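Local coordinates for CBS domain-containing protein (Pyrococcus horikoshii, PDB 2YZI) that is of unknown function but carries two CBS domains, and so probably binds an adenosyl-type nucleotide as a regulatory or sensing module, at residues R80-N88 / I106-V115; V20-A29 / Y70-M78. All coordinates share one frame; numbering follows the deposited sequence.

Contact 1 of 2, residues R80-N88 / I106-V115; sequences RNLITANVN and ILIEEEGKIV
E109 OE1 takes two donors. N86 ND2 reaches it at 3.1 Å, and a water that it shares with T84 OG1 gives it a second bond. The amide comes from above the carboxylate plane, 38° out of it, and the two flat groups are turned 55° apart. The other oxygen, E109 OE2, is held by G112 N through its anti lone pair. The glutamate chain bends at chi2 (-87°), which folds the carboxylate back between N86 and the type I' turn of E110 to K113. N86 also works within its own segment. Its OD1 accepts N88 N at 2.9 Å, an Asx turn. A second water joins N86 ND2 to E111 N. With an alanine here, E109 OE1 would probably lose its amide donor, and the chain beyond would lose the Asx turn that fixes N88.

Beneath these groups two strands pair in parallel. A85 lies at the centre. Its N donates to L107 O at 3.1 Å, and its O accepts E109 N at 2.8 Å. V87 N follows on to E109 O at 2.9 Å. The bond of L107 N to I83 O is weak.

Apolar contacts flank the pair. L82 CD2 meets L107 CD1 at 3.6 Å. V87 CG1 touches both I108 CG2 and V115 CG2, so V87 bridges the two arms of the hairpin. On the face of A85 and I108, I106 CD1 sits 3.8 Å from A85 CB.

The strands 84-86 and 105-110 are the two ends of a beta-alpha-beta crossover. Helix 91-101 covers the face of A85 and I106, with V94 against both. Strand 50-55 packs against L82 and L107 through F53.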
ATOM      1  N   ARG B  80     -12.941 -12.505   7.730  1.00 23.40           N
ATOM      2  CA  ARG B  80     -13.101 -13.936   7.535  1.00 22.18           C
ATOM      3  C   ARG B  80     -13.689 -14.448   6.214  1.00 23.36           C
ATOM      4  O   ARG B  80     -14.393 -15.458   6.177  1.00 23.02           O
ATOM      5  CB  ARG B  80     -13.865 -14.518   8.726  1.00 20.37           C
ATOM      6  CG  ARG B  80     -13.129 -14.357  10.056  1.00 18.17           C
ATOM      7  CD  ARG B  80     -13.902 -15.026  11.206  1.00 17.92           C
ATOM      8  NE  ARG B  80     -13.138 -15.065  12.448  1.00 17.22           N
ATOM      9  CZ  ARG B  80     -12.890 -14.007  13.211  1.00 17.49           C
ATOM     10  NH1 ARG B  80     -13.350 -12.816  12.862  1.00 14.72           N
ATOM     11  NH2 ARG B  80     -12.190 -14.146  14.327  1.00 15.66           N
ATOM     12  N   ASN B  81     -13.402 -13.741   5.131  1.00 23.05           N
ATOM     13  CA  ASN B  81     -13.806 -14.168   3.798  1.00 24.45           C
ATOM     14  C   ASN B  81     -12.766 -13.531   2.903  1.00 24.73           C
ATOM     15  O   ASN B  81     -12.263 -12.454   3.214  1.00 25.71           O
ATOM     16  CB  ASN B  81     -15.220 -13.708   3.425  1.00 25.33           C
ATOM     17  CG  ASN B  81     -15.412 -12.229   3.575  1.00 27.38           C
ATOM     18  OD1 ASN B  81     -15.650 -11.737   4.673  1.00 29.13           O
ATOM     19  ND2 ASN B  81     -15.301 -11.504   2.471  1.00 27.91           N
ATOM     20  N   LEU B  82     -12.422 -14.193   1.806  1.00 24.36           N
ATOM     21  CA  LEU B  82     -11.399 -13.675   0.916  1.00 22.40           C
ATOM     22  C   LEU B  82     -11.915 -13.181  -0.424  1.00 22.15           C
ATOM     23  O   LEU B  82     -12.903 -13.680  -0.949  1.00 21.99           O
ATOM     24  CB  LEU B  82     -10.359 -14.761   0.667  1.00 24.27           C
ATOM     25  CG  LEU B  82      -9.904 -15.516   1.913  1.00 24.71           C
ATOM     26  CD1 LEU B  82      -9.124 -16.765   1.509  1.00 22.79           C
ATOM     27  CD2 LEU B  82      -9.069 -14.598   2.791  1.00 22.80           C
ATOM     28  N   ILE B  83     -11.227 -12.185  -0.971  1.00 21.86           N
ATOM     29  CA  ILE B  83     -11.563 -11.646  -2.280  1.00 21.64           C
ATOM     30  C   ILE B  83     -10.430 -12.168  -3.137  1.00 22.43           C
ATOM     31  O   ILE B  83      -9.257 -11.854  -2.902  1.00 22.99           O
ATOM     32  CB  ILE B  83     -11.575 -10.112  -2.293  1.00 21.80           C
ATOM     33  CG1 ILE B  83     -12.728  -9.611  -1.425  1.00 22.75           C
ATOM     34  CG2 ILE B  83     -11.717  -9.599  -3.719  1.00 17.97           C
ATOM     35  CD1 ILE B  83     -14.108 -10.139  -1.866  1.00 27.82           C
ATOM     36  N   THR B  84     -10.791 -12.970  -4.130  1.00 22.00           N
ATOM     37  CA  THR B  84      -9.806 -13.601  -4.981  1.00 21.05           C
ATOM     38  C   THR B  84     -10.008 -13.397  -6.462  1.00 21.57           C
ATOM     39  O   THR B  84     -10.974 -12.788  -6.910  1.00 22.36           O
ATOM     40  CB  THR B  84      -9.798 -15.110  -4.740  1.00 22.67           C
ATOM     41  OG1 THR B  84     -11.058 -15.646  -5.155  1.00 22.64           O
ATOM     42  CG2 THR B  84      -9.588 -15.423  -3.265  1.00 19.87           C
ATOM     43  N   ALA B  85      -9.064 -13.941  -7.209  1.00 20.71           N
ATOM     44  CA  ALA B  85      -9.067 -13.891  -8.649  1.00 20.42           C
ATOM     45  C   ALA B  85      -8.451 -15.213  -9.059  1.00 21.52           C
ATOM     46  O   ALA B  85      -7.575 -15.732  -8.376  1.00 22.36           O
ATOM     47  CB  ALA B  85      -8.212 -12.734  -9.140  1.00 20.56           C
ATOM     48  N   ASN B  86      -8.901 -15.763 -10.171  1.00 20.51           N
ATOM     49  CA  ASN B  86      -8.370 -17.024 -10.642  1.00 21.29           C
ATOM     50  C   ASN B  86      -7.042 -16.826 -11.394  1.00 22.96           C
ATOM     51  O   ASN B  86      -6.816 -15.781 -12.011  1.00 23.72           O
ATOM     52  CB  ASN B  86      -9.415 -17.678 -11.533  1.00 19.80           C
ATOM     53  CG  ASN B  86      -9.002 -19.034 -12.002  1.00 19.52           C
ATOM     54  OD1 ASN B  86      -8.355 -19.175 -13.046  1.00 19.08           O
ATOM     55  ND2 ASN B  86      -9.360 -20.053 -11.228  1.00 17.03           N
ATOM     56  N   VAL B  87      -6.164 -17.826 -11.342  1.00 23.93           N
ATOM     57  CA  VAL B  87      -4.861 -17.736 -12.015  1.00 25.18           C
ATOM     58  C   VAL B  87      -4.977 -17.339 -13.482  1.00 25.43           C
ATOM     59  O   VAL B  87      -4.102 -16.658 -14.013  1.00 26.65           O
ATOM     60  CB  VAL B  87      -4.063 -19.074 -11.942  1.00 23.92           C
ATOM     61  CG1 VAL B  87      -3.683 -19.378 -10.511  1.00 22.02           C
ATOM     62  CG2 VAL B  87      -4.891 -20.216 -12.507  1.00 25.96           C
ATOM     63  N   ASN B  88      -6.061 -17.758 -14.129  1.00 26.62           N
ATOM     64  CA  ASN B  88      -6.270 -17.458 -15.542  1.00 26.44           C
ATOM     65  C   ASN B  88      -6.986 -16.148 -15.848  1.00 26.46           C
ATOM     66  O   ASN B  88      -7.094 -15.769 -17.008  1.00 28.79           O
ATOM     67  CB  ASN B  88      -7.009 -18.614 -16.215  1.00 26.78           C
ATOM     68  CG  ASN B  88      -6.148 -19.847 -16.347  1.00 27.10           C
ATOM     69  OD1 ASN B  88      -6.642 -20.969 -16.276  1.00 30.48           O
ATOM     70  ND2 ASN B  88      -4.855 -19.648 -16.550  1.00 25.72           N
ATOM     71  N   ILE B 106      -4.782  -8.891  -3.626  1.00 19.36           N
ATOM     72  CA  ILE B 106      -5.839  -9.832  -3.986  1.00 18.51           C
ATOM     73  C   ILE B 106      -5.266 -11.246  -4.072  1.00 18.97           C
ATOM     74  O   ILE B 106      -4.300 -11.496  -4.791  1.00 19.10           O
ATOM     75  CB  ILE B 106      -6.515  -9.439  -5.330  1.00 18.64           C
ATOM     76  CG1 ILE B 106      -7.747 -10.311  -5.560  1.00 18.51           C
ATOM     77  CG2 ILE B 106      -5.525  -9.564  -6.484  1.00 18.00           C
ATOM     78  CD1 ILE B 106      -8.648  -9.843  -6.690  1.00 18.09           C
ATOM     79  N   LEU B 107      -5.855 -12.167  -3.310  1.00 18.17           N
ATOM     80  CA  LEU B 107      -5.391 -13.553  -3.297  1.00 17.48           C
ATOM     81  C   LEU B 107      -5.691 -14.248  -4.621  1.00 19.10           C
ATOM     82  O   LEU B 107      -6.736 -14.018  -5.229  1.00 18.54           O
ATOM     83  CB  LEU B 107      -6.036 -14.321  -2.134  1.00 14.19           C
ATOM     84  CG  LEU B 107      -5.564 -13.911  -0.732  1.00 14.55           C
ATOM     85  CD1 LEU B 107      -6.375 -14.596   0.345  1.00 14.00           C
ATOM     86  CD2 LEU B 107      -4.103 -14.267  -0.588  1.00 14.41           C
ATOM     87  N   ILE B 108      -4.764 -15.083  -5.079  1.00 19.24           N
ATOM     88  CA  ILE B 108      -4.957 -15.797  -6.326  1.00 19.34           C
ATOM     89  C   ILE B 108      -5.380 -17.229  -6.038  1.00 21.87           C
ATOM     90  O   ILE B 108      -4.831 -17.909  -5.169  1.00 20.83           O
ATOM     91  CB  ILE B 108      -3.684 -15.789  -7.191  1.00 18.46           C
ATOM     92  CG1 ILE B 108      -3.182 -14.343  -7.381  1.00 18.91           C
ATOM     93  CG2 ILE B 108      -3.979 -16.421  -8.546  1.00 17.18           C
ATOM     94  CD1 ILE B 108      -4.193 -13.391  -8.014  1.00 14.93           C
ATOM     95  N   GLU B 109      -6.379 -17.678  -6.786  1.00 24.79           N
ATOM     96  CA  GLU B 109      -6.935 -19.005  -6.613  1.00 26.43           C
ATOM     97  C   GLU B 109      -6.821 -19.871  -7.852  1.00 27.28           C
ATOM     98  O   GLU B 109      -6.845 -19.381  -8.978  1.00 27.19           O
ATOM     99  CB  GLU B 109      -8.404 -18.863  -6.193  1.00 27.18           C
ATOM    100  CG  GLU B 109      -9.262 -20.107  -6.324  1.00 30.99           C
ATOM    101  CD  GLU B 109      -9.867 -20.259  -7.706  1.00 32.51           C
ATOM    102  OE1 GLU B 109     -10.132 -19.220  -8.355  1.00 34.66           O
ATOM    103  OE2 GLU B 109     -10.089 -21.415  -8.132  1.00 33.78           O
ATOM    104  N   GLU B 110      -6.670 -21.167  -7.617  1.00 27.57           N
ATOM    105  CA  GLU B 110      -6.606 -22.163  -8.673  1.00 28.50           C
ATOM    106  C   GLU B 110      -7.259 -23.438  -8.131  1.00 27.44           C
ATOM    107  O   GLU B 110      -6.819 -23.997  -7.135  1.00 25.72           O
ATOM    108  CB  GLU B 110      -5.159 -22.449  -9.091  1.00 28.51           C
ATOM    109  CG  GLU B 110      -5.066 -23.539 -10.151  1.00 29.97           C
ATOM    110  CD  GLU B 110      -3.650 -23.807 -10.614  1.00 33.27           C
ATOM    111  OE1 GLU B 110      -2.750 -23.926  -9.757  1.00 35.25           O
ATOM    112  OE2 GLU B 110      -3.438 -23.915 -11.841  1.00 33.09           O
ATOM    113  N   GLU B 111      -8.329 -23.874  -8.779  1.00 29.14           N
ATOM    114  CA  GLU B 111      -9.041 -25.070  -8.359  1.00 31.17           C
ATOM    115  C   GLU B 111      -9.433 -25.053  -6.882  1.00 30.93           C
ATOM    116  O   GLU B 111      -9.408 -26.084  -6.215  1.00 31.51           O
ATOM    117  CB  GLU B 111      -8.195 -26.307  -8.663  1.00 33.71           C
ATOM    118  CG  GLU B 111      -8.063 -26.596 -10.142  1.00 39.05           C
ATOM    119  CD  GLU B 111      -7.099 -27.724 -10.431  1.00 42.99           C
ATOM    120  OE1 GLU B 111      -5.873 -27.498 -10.328  1.00 44.25           O
ATOM    121  OE2 GLU B 111      -7.568 -28.835 -10.758  1.00 43.90           O
ATOM    122  N   GLY B 112      -9.774 -23.875  -6.371  1.00 30.14           N
ATOM    123  CA  GLY B 112     -10.203 -23.769  -4.989  1.00 29.23           C
ATOM    124  C   GLY B 112      -9.175 -23.382  -3.943  1.00 27.89           C
ATOM    125  O   GLY B 112      -9.545 -22.901  -2.879  1.00 27.21           O
ATOM    126  N   LYS B 113      -7.896 -23.591  -4.224  1.00 26.16           N
ATOM    127  CA  LYS B 113      -6.865 -23.250  -3.256  1.00 25.47           C
ATOM    128  C   LYS B 113      -6.164 -21.923  -3.551  1.00 23.41           C
ATOM    129  O   LYS B 113      -6.098 -21.483  -4.697  1.00 23.49           O
ATOM    130  CB  LYS B 113      -5.829 -24.374  -3.186  1.00 28.43           C
ATOM    131  CG  LYS B 113      -6.369 -25.697  -2.650  1.00 32.45           C
ATOM    132  CD  LYS B 113      -5.293 -26.776  -2.666  1.00 34.41           C
ATOM    133  CE  LYS B 113      -5.854 -28.172  -2.365  1.00 35.46           C
ATOM    134  NZ  LYS B 113      -4.788 -29.235  -2.454  1.00 35.63           N
ATOM    135  N   ILE B 114      -5.643 -21.283  -2.512  1.00 20.43           N
ATOM    136  CA  ILE B 114      -4.931 -20.024  -2.687  1.00 19.71           C
ATOM    137  C   ILE B 114      -3.500 -20.398  -3.081  1.00 19.20           C
ATOM    138  O   ILE B 114      -2.820 -21.117  -2.349  1.00 19.98           O
ATOM    139  CB  ILE B 114      -4.943 -19.188  -1.373  1.00 19.71           C
ATOM    140  CG1 ILE B 114      -6.375 -19.097  -0.832  1.00 16.32           C
ATOM    141  CG2 ILE B 114      -4.417 -17.778  -1.634  1.00 19.95           C
ATOM    142  CD1 ILE B 114      -7.366 -18.493  -1.808  1.00 14.95           C
ATOM    143  N   VAL B 115      -3.054 -19.935  -4.242  1.00 18.26           N
ATOM    144  CA  VAL B 115      -1.717 -20.269  -4.724  1.00 18.67           C
ATOM    145  C   VAL B 115      -0.744 -19.110  -4.791  1.00 18.72           C
ATOM    146  O   VAL B 115       0.447 -19.304  -4.999  1.00 18.09           O
ATOM    147  CB  VAL B 115      -1.774 -20.908  -6.120  1.00 19.16           C
ATOM    148  CG1 VAL B 115      -2.345 -22.293  -6.019  1.00 20.45           C
ATOM    149  CG2 VAL B 115      -2.611 -20.049  -7.054  1.00 19.25           C
TER
HETATM  150  O   HOH W   1     -11.223 -16.579  -7.920  1.00 20.57           O
HETATM  151  O   HOH W   2      -8.711 -22.862 -11.133  1.00 25.85           O

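Contact 2 of 2, residues V20-A29 / Y70-M78; sequences VKPSTSVQEA and YDIPVERIM
The hydrogen bonds between T24 to Q27 and Y70 to V74 run backbone to backbone. T24 O accepts V74 N at 2.9 Å, nearly straight, with 170° at the hydrogen. V26 N donates to I72 O, also at 2.9 Å. Q27 N donates to Y70 O at 3.0 Å, with a more bent path. S25 and P73 face each other across a single backbone bridge, and their CA atoms are 4.1 Å apart.

The polar side-chain bonds lie within 20-29. S25 is the N-cap of helix 26-35. Its OG accepts E28 N at 3.2 Å, while its CB rests near D71 O. T24 OG1 donates to K21 O, which also accepts T24 N from the same face of its plane, and this tightens the type I turn of K21 to T24. Across the contact, Q27 OE1 touches Y70 CB, and the amide and ring planes are turned 88° apart.

The apolar contacts centre on V26 and V74. V26 CG2 lies 3.7 Å from I72 CG1 and at the same distance from I77 CD1. The V26 and I72 side chains run side by side, pointing the same way. V74 CG1 lies beside the backbone N (chi1 -55°), which brings it to the start of the helix, 3.8 Å from A29 CB. V74 CG2 faces V20 CG2 more loosely. I59 of helix 56-64 backs both V26 and I77. Y70 also packs on L68 of the second subunit.

Here the loop after helix 56-64 pairs with the turn and first helix residues of 20-29. Such packing between tandem CBS repeats is consistent with a Bateman module, the usual unit of paired CBS domains.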
ATOM      1  N   VAL B  20       0.238 -16.173   9.520  1.00 24.74           N
ATOM      2  CA  VAL B  20       0.469 -16.158  10.953  1.00 24.79           C
ATOM      3  C   VAL B  20      -0.666 -16.962  11.567  1.00 24.62           C
ATOM      4  O   VAL B  20      -1.696 -17.167  10.928  1.00 25.08           O
ATOM      5  CB  VAL B  20       0.443 -14.720  11.526  1.00 25.16           C
ATOM      6  CG1 VAL B  20       1.603 -13.909  10.953  1.00 26.35           C
ATOM      7  CG2 VAL B  20      -0.887 -14.046  11.207  1.00 23.56           C
ATOM      8  N   LYS B  21      -0.479 -17.436  12.790  1.00 24.31           N
ATOM      9  CA  LYS B  21      -1.533 -18.190  13.445  1.00 24.22           C
ATOM     10  C   LYS B  21      -2.530 -17.191  14.031  1.00 23.99           C
ATOM     11  O   LYS B  21      -2.223 -16.004  14.166  1.00 22.79           O
ATOM     12  CB  LYS B  21      -0.948 -19.084  14.542  1.00 26.30           C
ATOM     13  CG  LYS B  21      -0.068 -20.199  14.010  1.00 28.75           C
ATOM     14  CD  LYS B  21       0.323 -21.168  15.111  1.00 33.95           C
ATOM     15  CE  LYS B  21       1.130 -22.337  14.562  1.00 37.47           C
ATOM     16  NZ  LYS B  21       0.384 -23.081  13.509  1.00 40.00           N
ATOM     17  N   PRO B  22      -3.739 -17.652  14.373  1.00 22.90           N
ATOM     18  CA  PRO B  22      -4.780 -16.786  14.940  1.00 22.75           C
ATOM     19  C   PRO B  22      -4.372 -16.118  16.243  1.00 23.54           C
ATOM     20  O   PRO B  22      -4.809 -15.004  16.537  1.00 23.28           O
ATOM     21  CB  PRO B  22      -5.960 -17.736  15.141  1.00 21.93           C
ATOM     22  CG  PRO B  22      -5.732 -18.782  14.099  1.00 23.30           C
ATOM     23  CD  PRO B  22      -4.252 -19.014  14.166  1.00 22.48           C
ATOM     24  N   SER B  23      -3.538 -16.801  17.021  1.00 23.21           N
ATOM     25  CA  SER B  23      -3.086 -16.276  18.310  1.00 23.94           C
ATOM     26  C   SER B  23      -1.960 -15.239  18.189  1.00 24.76           C
ATOM     27  O   SER B  23      -1.594 -14.603  19.170  1.00 24.94           O
ATOM     28  CB  SER B  23      -2.632 -17.428  19.218  1.00 23.29           C
ATOM     29  OG  SER B  23      -1.435 -18.017  18.745  1.00 23.47           O
ATOM     30  N   THR B  24      -1.419 -15.076  16.987  1.00 24.35           N
ATOM     31  CA  THR B  24      -0.346 -14.118  16.744  1.00 24.35           C
ATOM     32  C   THR B  24      -0.830 -12.711  17.103  1.00 24.41           C
ATOM     33  O   THR B  24      -1.919 -12.309  16.701  1.00 24.92           O
ATOM     34  CB  THR B  24       0.065 -14.145  15.260  1.00 25.35           C
ATOM     35  OG1 THR B  24       0.428 -15.480  14.891  1.00 23.48           O
ATOM     36  CG2 THR B  24       1.240 -13.203  15.006  1.00 22.64           C
ATOM     37  N   SER B  25      -0.035 -11.960  17.857  1.00 22.66           N
ATOM     38  CA  SER B  25      -0.452 -10.613  18.232  1.00 23.33           C
ATOM     39  C   SER B  25      -0.244  -9.611  17.097  1.00 23.97           C
ATOM     40  O   SER B  25       0.636  -9.773  16.244  1.00 23.66           O
ATOM     41  CB  SER B  25       0.306 -10.124  19.474  1.00 23.50           C
ATOM     42  OG  SER B  25       1.577  -9.595  19.134  1.00 22.88           O
ATOM     43  N   VAL B  26      -1.066  -8.569  17.108  1.00 24.02           N
ATOM     44  CA  VAL B  26      -0.994  -7.525  16.101  1.00 25.49           C
ATOM     45  C   VAL B  26       0.403  -6.928  16.043  1.00 27.50           C
ATOM     46  O   VAL B  26       0.910  -6.632  14.966  1.00 27.55           O
ATOM     47  CB  VAL B  26      -2.024  -6.416  16.388  1.00 25.25           C
ATOM     48  CG1 VAL B  26      -1.804  -5.241  15.455  1.00 24.81           C
ATOM     49  CG2 VAL B  26      -3.432  -6.966  16.212  1.00 24.91           C
ATOM     50  N   GLN B  27       1.035  -6.776  17.203  1.00 29.28           N
ATOM     51  CA  GLN B  27       2.376  -6.212  17.251  1.00 29.38           C
ATOM     52  C   GLN B  27       3.385  -7.106  16.533  1.00 29.29           C
ATOM     53  O   GLN B  27       4.227  -6.618  15.782  1.00 31.23           O
ATOM     54  CB  GLN B  27       2.809  -5.994  18.696  1.00 30.78           C
ATOM     55  CG  GLN B  27       3.822  -4.875  18.842  1.00 33.32           C
ATOM     56  CD  GLN B  27       4.346  -4.731  20.258  1.00 34.21           C
ATOM     57  OE1 GLN B  27       3.575  -4.628  21.213  1.00 36.48           O
ATOM     58  NE2 GLN B  27       5.665  -4.712  20.398  1.00 35.19           N
ATOM     59  N   GLU B  28       3.299  -8.414  16.752  1.00 28.73           N
ATOM     60  CA  GLU B  28       4.212  -9.351  16.103  1.00 26.67           C
ATOM     61  C   GLU B  28       3.942  -9.421  14.602  1.00 26.42           C
ATOM     62  O   GLU B  28       4.871  -9.406  13.795  1.00 25.43           O
ATOM     63  CB  GLU B  28       4.071 -10.739  16.731  1.00 27.52           C
ATOM     64  CG  GLU B  28       4.769 -11.857  15.970  1.00 30.41           C
ATOM     65  CD  GLU B  28       6.143 -11.467  15.445  1.00 32.82           C
ATOM     66  OE1 GLU B  28       6.861 -10.706  16.128  1.00 34.60           O
ATOM     67  OE2 GLU B  28       6.515 -11.935  14.349  1.00 34.83           O
ATOM     68  N   ALA B  29       2.670  -9.506  14.232  1.00 24.86           N
ATOM     69  CA  ALA B  29       2.297  -9.547  12.826  1.00 24.35           C
ATOM     70  C   ALA B  29       2.833  -8.281  12.131  1.00 24.51           C
ATOM     71  O   ALA B  29       3.316  -8.336  10.996  1.00 23.14           O
ATOM     72  CB  ALA B  29       0.781  -9.628  12.692  1.00 25.78           C
ATOM     73  N   TYR B  70      -1.882  -3.328  21.631  1.00 46.72           N
ATOM     74  CA  TYR B  70      -1.080  -3.793  20.507  1.00 47.17           C
ATOM     75  C   TYR B  70      -0.787  -5.275  20.665  1.00 45.85           C
ATOM     76  O   TYR B  70      -0.219  -5.904  19.770  1.00 45.47           O
ATOM     77  CB  TYR B  70       0.239  -3.016  20.446  1.00 49.73           C
ATOM     78  CG  TYR B  70       0.076  -1.528  20.227  1.00 52.31           C
ATOM     79  CD1 TYR B  70      -1.161  -0.904  20.403  1.00 53.97           C
ATOM     80  CD2 TYR B  70       1.166  -0.736  19.877  1.00 53.63           C
ATOM     81  CE1 TYR B  70      -1.311   0.467  20.241  1.00 55.30           C
ATOM     82  CE2 TYR B  70       1.031   0.640  19.714  1.00 55.16           C
ATOM     83  CZ  TYR B  70      -0.211   1.236  19.898  1.00 55.63           C
ATOM     84  OH  TYR B  70      -0.353   2.599  19.752  1.00 57.02           O
ATOM     85  N   ASP B  71      -1.182  -5.825  21.809  1.00 43.85           N
ATOM     86  CA  ASP B  71      -0.959  -7.234  22.097  1.00 41.95           C
ATOM     87  C   ASP B  71      -2.150  -8.125  21.757  1.00 39.35           C
ATOM     88  O   ASP B  71      -2.076  -9.339  21.946  1.00 39.75           O
ATOM     89  CB  ASP B  71      -0.591  -7.430  23.575  1.00 43.22           C
ATOM     90  CG  ASP B  71      -1.691  -6.969  24.529  1.00 44.51           C
ATOM     91  OD1 ASP B  71      -2.865  -7.363  24.351  1.00 45.32           O
ATOM     92  OD2 ASP B  71      -1.378  -6.214  25.473  1.00 47.06           O
ATOM     93  N   ILE B  72      -3.245  -7.546  21.267  1.00 35.53           N
ATOM     94  CA  ILE B  72      -4.403  -8.369  20.937  1.00 33.69           C
ATOM     95  C   ILE B  72      -4.122  -9.293  19.754  1.00 31.32           C
ATOM     96  O   ILE B  72      -3.391  -8.937  18.828  1.00 31.83           O
ATOM     97  CB  ILE B  72      -5.664  -7.527  20.602  1.00 33.33           C
ATOM     98  CG1 ILE B  72      -5.457  -6.757  19.293  1.00 34.73           C
ATOM     99  CG2 ILE B  72      -5.981  -6.586  21.753  1.00 33.88           C
ATOM    100  CD1 ILE B  72      -6.711  -6.120  18.750  1.00 33.82           C
ATOM    101  N   PRO B  73      -4.695 -10.503  19.776  1.00 29.67           N
ATOM    102  CA  PRO B  73      -4.480 -11.449  18.678  1.00 28.11           C
ATOM    103  C   PRO B  73      -5.174 -10.967  17.406  1.00 25.47           C
ATOM    104  O   PRO B  73      -6.309 -10.498  17.451  1.00 24.68           O
ATOM    105  CB  PRO B  73      -5.081 -12.736  19.225  1.00 29.13           C
ATOM    106  CG  PRO B  73      -6.225 -12.228  20.061  1.00 28.96           C
ATOM    107  CD  PRO B  73      -5.579 -11.082  20.804  1.00 29.83           C
ATOM    108  N   VAL B  74      -4.475 -11.073  16.280  1.00 24.54           N
ATOM    109  CA  VAL B  74      -4.999 -10.649  14.982  1.00 21.55           C
ATOM    110  C   VAL B  74      -6.371 -11.256  14.671  1.00 22.12           C
ATOM    111  O   VAL B  74      -7.105 -10.773  13.811  1.00 18.91           O
ATOM    112  CB  VAL B  74      -4.023 -11.038  13.861  1.00 22.03           C
ATOM    113  CG1 VAL B  74      -2.654 -10.473  14.160  1.00 21.53           C
ATOM    114  CG2 VAL B  74      -3.946 -12.538  13.733  1.00 18.32           C
ATOM    115  N   GLU B  75      -6.705 -12.324  15.375  1.00 22.22           N
ATOM    116  CA  GLU B  75      -7.980 -12.991  15.180  1.00 24.67           C
ATOM    117  C   GLU B  75      -9.113 -11.995  15.417  1.00 25.40           C
ATOM    118  O   GLU B  75     -10.183 -12.087  14.810  1.00 25.65           O
ATOM    119  CB  GLU B  75      -8.095 -14.167  16.152  1.00 24.91           C
ATOM    120  CG  GLU B  75      -9.444 -14.845  16.158  1.00 31.06           C
ATOM    121  CD  GLU B  75      -9.542 -15.940  17.199  1.00 32.60           C
ATOM    122  OE1 GLU B  75      -8.761 -16.912  17.125  1.00 33.20           O
ATOM    123  OE2 GLU B  75     -10.405 -15.831  18.090  1.00 35.18           O
ATOM    124  N   ARG B  76      -8.854 -11.026  16.286  1.00 25.12           N
ATOM    125  CA  ARG B  76      -9.838 -10.015  16.638  1.00 26.84           C
ATOM    126  C   ARG B  76     -10.042  -8.901  15.618  1.00 26.24           C
ATOM    127  O   ARG B  76     -10.987  -8.124  15.742  1.00 25.25           O
ATOM    128  CB  ARG B  76      -9.471  -9.400  17.990  1.00 29.38           C
ATOM    129  CG  ARG B  76      -9.564 -10.378  19.134  1.00 34.22           C
ATOM    130  CD  ARG B  76      -9.279  -9.720  20.468  1.00 38.40           C
ATOM    131  NE  ARG B  76     -10.087  -8.522  20.684  1.00 42.00           N
ATOM    132  CZ  ARG B  76     -11.406  -8.456  20.516  1.00 43.39           C
ATOM    133  NH1 ARG B  76     -12.084  -9.527  20.122  1.00 43.99           N
ATOM    134  NH2 ARG B  76     -12.047  -7.314  20.745  1.00 43.13           N
ATOM    135  N   ILE B  77      -9.167  -8.825  14.616  1.00 25.05           N
ATOM    136  CA  ILE B  77      -9.272  -7.782  13.604  1.00 26.03           C
ATOM    137  C   ILE B  77      -9.234  -8.282  12.173  1.00 27.24           C
ATOM    138  O   ILE B  77      -9.323  -7.486  11.240  1.00 25.86           O
ATOM    139  CB  ILE B  77      -8.142  -6.746  13.738  1.00 26.10           C
ATOM    140  CG1 ILE B  77      -6.786  -7.422  13.536  1.00 26.30           C
ATOM    141  CG2 ILE B  77      -8.231  -6.064  15.075  1.00 27.59           C
ATOM    142  CD1 ILE B  77      -5.655  -6.455  13.282  1.00 27.01           C
HETATM  143  N   MSE B  78      -9.087  -9.590  11.991  1.00 29.34           N
HETATM  144  CA  MSE B  78      -9.028 -10.161  10.648  1.00 25.72           C
HETATM  145  C   MSE B  78     -10.398 -10.292   9.990  1.00 24.95           C
HETATM  146  O   MSE B  78     -11.414 -10.371  10.676  1.00 23.17           O
HETATM  147  CB  MSE B  78      -8.368 -11.539  10.697  1.00 24.68           C
HETATM  148  CG  MSE B  78      -9.192 -12.587  11.395  1.00 25.86           C
HETATM  149 SE   MSE B  78      -8.213 -14.238  11.581  1.00 27.54          SE
HETATM  150  CE  MSE B  78      -9.734 -15.448  11.800  1.00 24.90           C
TER

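Contact 2 closes along the chain just before contact 1 opens, and their centres lie about 23 Å apart. They meet where R80 NH2 approaches E75 O at 2.9 Å, a weak hydrogen bond. Contact 1 pairs strand 84-86 with 105-110 in the sheet of the second CBS domain. Contact 2 joins 20-29 to the loop 70-78 that follows helix 56-64. A comparable contact lies beside contact 1, where V87 bonds by backbone to K10 and I108 packs on I9 and M13, consistent with the pseudo-twofold pairing of CBS repeats. The second subunit reaches contact 2, through a weak bond of Q27 and packing of Y70, but does not touch the segments of contact 1.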